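Local coordinates for protein CS6 fimbrial subunit B, CS6 fimbrial subunit A (Escherichia coli, PDB 4B9G) that forms one of the two structural subunits of the CS6 colonization factor, a fimbrial assembly of enterotoxigenic Escherichia coli that probably serves adhesion, at residues N35-L38 with Y39-E42; S123-S127 with G128-G132. All coordinates share one frame; numbering follows the deposited sequence.

How the contacts relate
Both contacts are local and lie in the CssB part of an engineered fusion, whose C-terminal strand 145-160 is formed essentially by the donor segment from CssA. Contact 1 comes first along the chain, at a break in strand 37-44; contact 2 follows, where a loop enters strand 128-142. Their centres are about 16 Å apart and their nearest atoms about 7 Å, without touching. Both belong to one curled sheet system, and T158 of the donor strand reaches both: a weak bond to L38, backbone pairing with Y130. This fits donor-strand complementation, in which an incomplete immunoglobulin-like pilin fold is completed by a strand from another subunit.

Contact 1 of 2, residues N35-L38 with Y39-E42; sequences NSQL and YTVE
L38 and Y39 are the point where strand 37-44 turns a corner. L38 has near-helical backbone angles (phi -91°, psi -36°), Y39 is extended again, and both pair with the single residue A113 of strand 108-119. The angles resemble those of a classic beta bulge, but the bond that the N-H of Y39 would make in that form is missing: the backbone N of Y39 is buried without a hydrogen-bond partner in the model.

The bulge also sorts the side chains, placing L38 and Y39 together on one side of the chain and Q37 and T40 on the other. CB of L38 lies 4.5 Å from CD2 of Y39, a loose apolar approach at the root of the ring. Y39 carries CG between its own backbone N and carbonyl carbon (chi1 66°), which stands the ring up from the strand; one ring edge then meets the CG2 methyl of V41, 3.7 Å from CE1 and in the ring plane. On the other side, Q37 and T40 converge at an angle, bringing OE1 of Q37 to 3.4 Å from OG1 of T40. The angle is too poor for a hydrogen bond, so the two polar ends simply lie against each other.

The phenol OH of Y39 bonds to Y82 OH, and the two rings meet edge-to-face, tying the bulge to strand 79-88, while L134 of strand 128-142 also packs against Y39. Strand 37-44 itself runs between strands 21-28 and 108-119, antiparallel to both, with L38 bonded through its backbone to V26 as well as to A113.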
# COMPACT_ATOMS: atom_id res chain seq x y z
N ASN A 35 -6.72 8.24 -10.04
CA ASN A 35 -7.27 6.90 -9.93
C ASN A 35 -6.42 5.82 -10.59
O ASN A 35 -6.78 4.65 -10.55
CB ASN A 35 -8.71 6.85 -10.50
CG ASN A 35 -9.61 5.88 -9.76
OD1 ASN A 35 -9.52 5.74 -8.53
ND2 ASN A 35 -10.49 5.20 -10.49
N SER A 36 -5.27 6.13 -11.14
CA SER A 36 -4.32 5.20 -11.70
C SER A 36 -3.66 4.36 -10.64
O SER A 36 -3.43 4.83 -9.53
CB SER A 36 -3.26 5.85 -12.56
OG SER A 36 -3.73 6.61 -13.59
N GLN A 37 -3.37 3.12 -11.00
CA GLN A 37 -2.67 2.23 -10.10
C GLN A 37 -1.17 2.45 -10.20
O GLN A 37 -0.57 2.34 -11.28
CB GLN A 37 -2.99 0.77 -10.42
CG GLN A 37 -4.43 0.39 -10.24
CD GLN A 37 -4.70 -1.00 -10.75
OE1 GLN A 37 -4.19 -1.98 -10.22
NE2 GLN A 37 -5.48 -1.10 -11.81
N LEU A 38 -0.52 2.73 -9.07
CA LEU A 38 0.92 2.98 -9.02
C LEU A 38 1.72 1.69 -8.77
O LEU A 38 2.84 1.54 -9.29
CB LEU A 38 1.24 4.01 -7.97
CG LEU A 38 0.55 5.36 -8.14
CD1 LEU A 38 0.96 6.32 -7.02
CD2 LEU A 38 0.80 5.97 -9.52
N TYR A 39 1.16 0.80 -7.97
CA TYR A 39 1.71 -0.53 -7.71
C TYR A 39 0.56 -1.39 -7.19
O TYR A 39 -0.48 -0.86 -6.78
CB TYR A 39 2.92 -0.50 -6.76
CG TYR A 39 2.67 -0.08 -5.33
CD1 TYR A 39 2.21 -0.98 -4.39
CD2 TYR A 39 2.93 1.22 -4.91
CE1 TYR A 39 2.03 -0.62 -3.05
CE2 TYR A 39 2.76 1.60 -3.58
CZ TYR A 39 2.32 0.67 -2.65
OH TYR A 39 2.16 0.98 -1.32
N THR A 40 0.77 -2.69 -7.20
CA THR A 40 -0.21 -3.61 -6.60
C THR A 40 0.52 -4.49 -5.58
O THR A 40 1.77 -4.58 -5.54
CB THR A 40 -0.93 -4.37 -7.65
OG1 THR A 40 -1.79 -3.60 -8.48
CG2 THR A 40 -0.13 -5.30 -8.30
N VAL A 41 -0.28 -5.12 -4.73
CA VAL A 41 0.19 -5.95 -3.63
C VAL A 41 -0.61 -7.25 -3.68
O VAL A 41 -1.85 -7.22 -3.81
CB VAL A 41 -0.07 -5.28 -2.27
CG1 VAL A 41 0.49 -6.13 -1.12
CG2 VAL A 41 0.50 -3.86 -2.25
N GLU A 42 0.08 -8.39 -3.57
CA GLU A 42 -0.58 -9.70 -3.52
C GLU A 42 -0.07 -10.45 -2.31
O GLU A 42 1.12 -10.42 -2.01
CB GLU A 42 -0.35 -10.49 -4.82
CG GLU A 42 -0.77 -9.69 -6.06
CD GLU A 42 -0.96 -10.51 -7.33
OE1 GLU A 42 -0.51 -11.66 -7.39
OE2 GLU A 42 -1.55 -9.99 -8.29

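Contact 2 of 2, residues S123-S127 with G128-G132; sequences SGYSS and GTYAG
The loop that follows strand 108-119 is fastened to the start of strand 128-142 by a tyrosine of that strand, Y130, which reaches back over the bend to S126. The hydroxyl OH of Y130 donates to the backbone O of S126 at 2.7 Å. It arrives in the carbonyl plane on a lone pair, with a C=O...OH angle of 130°, and the carbonyl oxygen in turn sits in the plane of the Y130 ring, at its edge. The hydroxyl therefore meets the carbonyl oxygen in the plane of both the ring and the carbonyl group.

Between them the chain turns through S127 and G128. G128 is extended at a positive phi, a shape in which a side chain would collide with the carbonyl O of S127, which glycine avoids, and the strand begins there.

Y125 packs beside the same hydroxyl. Its CB is 3.4 Å from OH of Y130, and its CD1 is 3.8 Å from CE2 of Y130. The two rings cross obliquely, centroids 5.5 Å apart and planes at 83°, and the Y130 hydroxyl lies against CB and the near ring atoms of Y125. With CG anti to its carbonyl carbon (chi1 -71°), Y125 sends its own OH well away from Y130, to Y115 OH and the backbone O of N79.

N72, at the end of strand 65-72, holds the Y130 hydroxyl through ND2, while OE1 of Q78, between strands 65-72 and 79-88, takes the backbone N of S126. M80 of strand 79-88 packs on both tyrosines. Beyond the bend, strand 128-142 runs antiparallel to strand 65-72 and to the fused CssA strand 145-160, whose I160 pairs with G128.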
# COMPACT_ATOMS: atom_id res chain seq x y z
N SER A 123 5.80 21.71 -15.28
CA SER A 123 6.05 20.83 -16.42
C SER A 123 5.66 19.37 -16.14
O SER A 123 5.82 18.51 -17.01
CB SER A 123 7.53 20.89 -16.80
OG SER A 123 8.35 20.55 -15.70
N GLY A 124 5.17 19.08 -14.94
CA GLY A 124 4.80 17.73 -14.58
C GLY A 124 5.95 16.95 -13.96
O GLY A 124 6.98 17.50 -13.59
N TYR A 125 5.75 15.64 -13.80
CA TYR A 125 6.74 14.80 -13.14
C TYR A 125 7.96 14.54 -14.02
O TYR A 125 7.84 14.33 -15.23
CB TYR A 125 6.11 13.45 -12.79
CG TYR A 125 5.09 13.49 -11.68
CD1 TYR A 125 5.49 13.73 -10.37
CD2 TYR A 125 3.75 13.27 -11.93
CE1 TYR A 125 4.57 13.77 -9.34
CE2 TYR A 125 2.82 13.31 -10.91
CZ TYR A 125 3.24 13.56 -9.62
OH TYR A 125 2.32 13.59 -8.59
N SER A 126 9.12 14.51 -13.39
CA SER A 126 10.33 14.08 -14.07
C SER A 126 10.37 12.55 -14.26
O SER A 126 9.87 11.78 -13.44
CB SER A 126 11.56 14.50 -13.26
OG SER A 126 11.70 15.90 -13.19
N SER A 127 11.00 12.11 -15.35
CA SER A 127 11.31 10.70 -15.51
C SER A 127 12.11 10.19 -14.32
O SER A 127 13.04 10.86 -13.87
CB SER A 127 12.14 10.48 -16.78
OG SER A 127 11.44 10.82 -17.96
N GLY A 128 11.81 8.97 -13.85
CA GLY A 128 12.58 8.35 -12.78
C GLY A 128 11.71 7.44 -11.93
O GLY A 128 10.53 7.18 -12.23
N THR A 129 12.33 6.93 -10.86
CA THR A 129 11.64 6.08 -9.90
C THR A 129 11.10 6.90 -8.74
O THR A 129 11.80 7.78 -8.22
CB THR A 129 12.62 5.01 -9.39
OG1 THR A 129 13.06 4.22 -10.50
CG2 THR A 129 11.97 4.12 -8.35
N TYR A 130 9.88 6.56 -8.32
CA TYR A 130 9.19 7.19 -7.20
C TYR A 130 8.98 6.08 -6.17
O TYR A 130 8.33 5.08 -6.47
CB TYR A 130 7.84 7.79 -7.68
CG TYR A 130 8.05 8.97 -8.59
CD1 TYR A 130 8.48 8.80 -9.91
CD2 TYR A 130 7.82 10.27 -8.14
CE1 TYR A 130 8.74 9.88 -10.73
CE2 TYR A 130 8.07 11.36 -8.97
CZ TYR A 130 8.53 11.18 -10.25
OH TYR A 130 8.80 12.30 -11.01
N ALA A 131 9.57 6.23 -4.98
CA ALA A 131 9.67 5.13 -4.03
C ALA A 131 9.14 5.51 -2.65
O ALA A 131 9.07 6.67 -2.27
CB ALA A 131 11.11 4.67 -3.91
N GLY A 132 8.82 4.48 -1.89
CA GLY A 132 8.40 4.64 -0.50
C GLY A 132 8.37 3.28 0.18
O GLY A 132 9.00 2.33 -0.30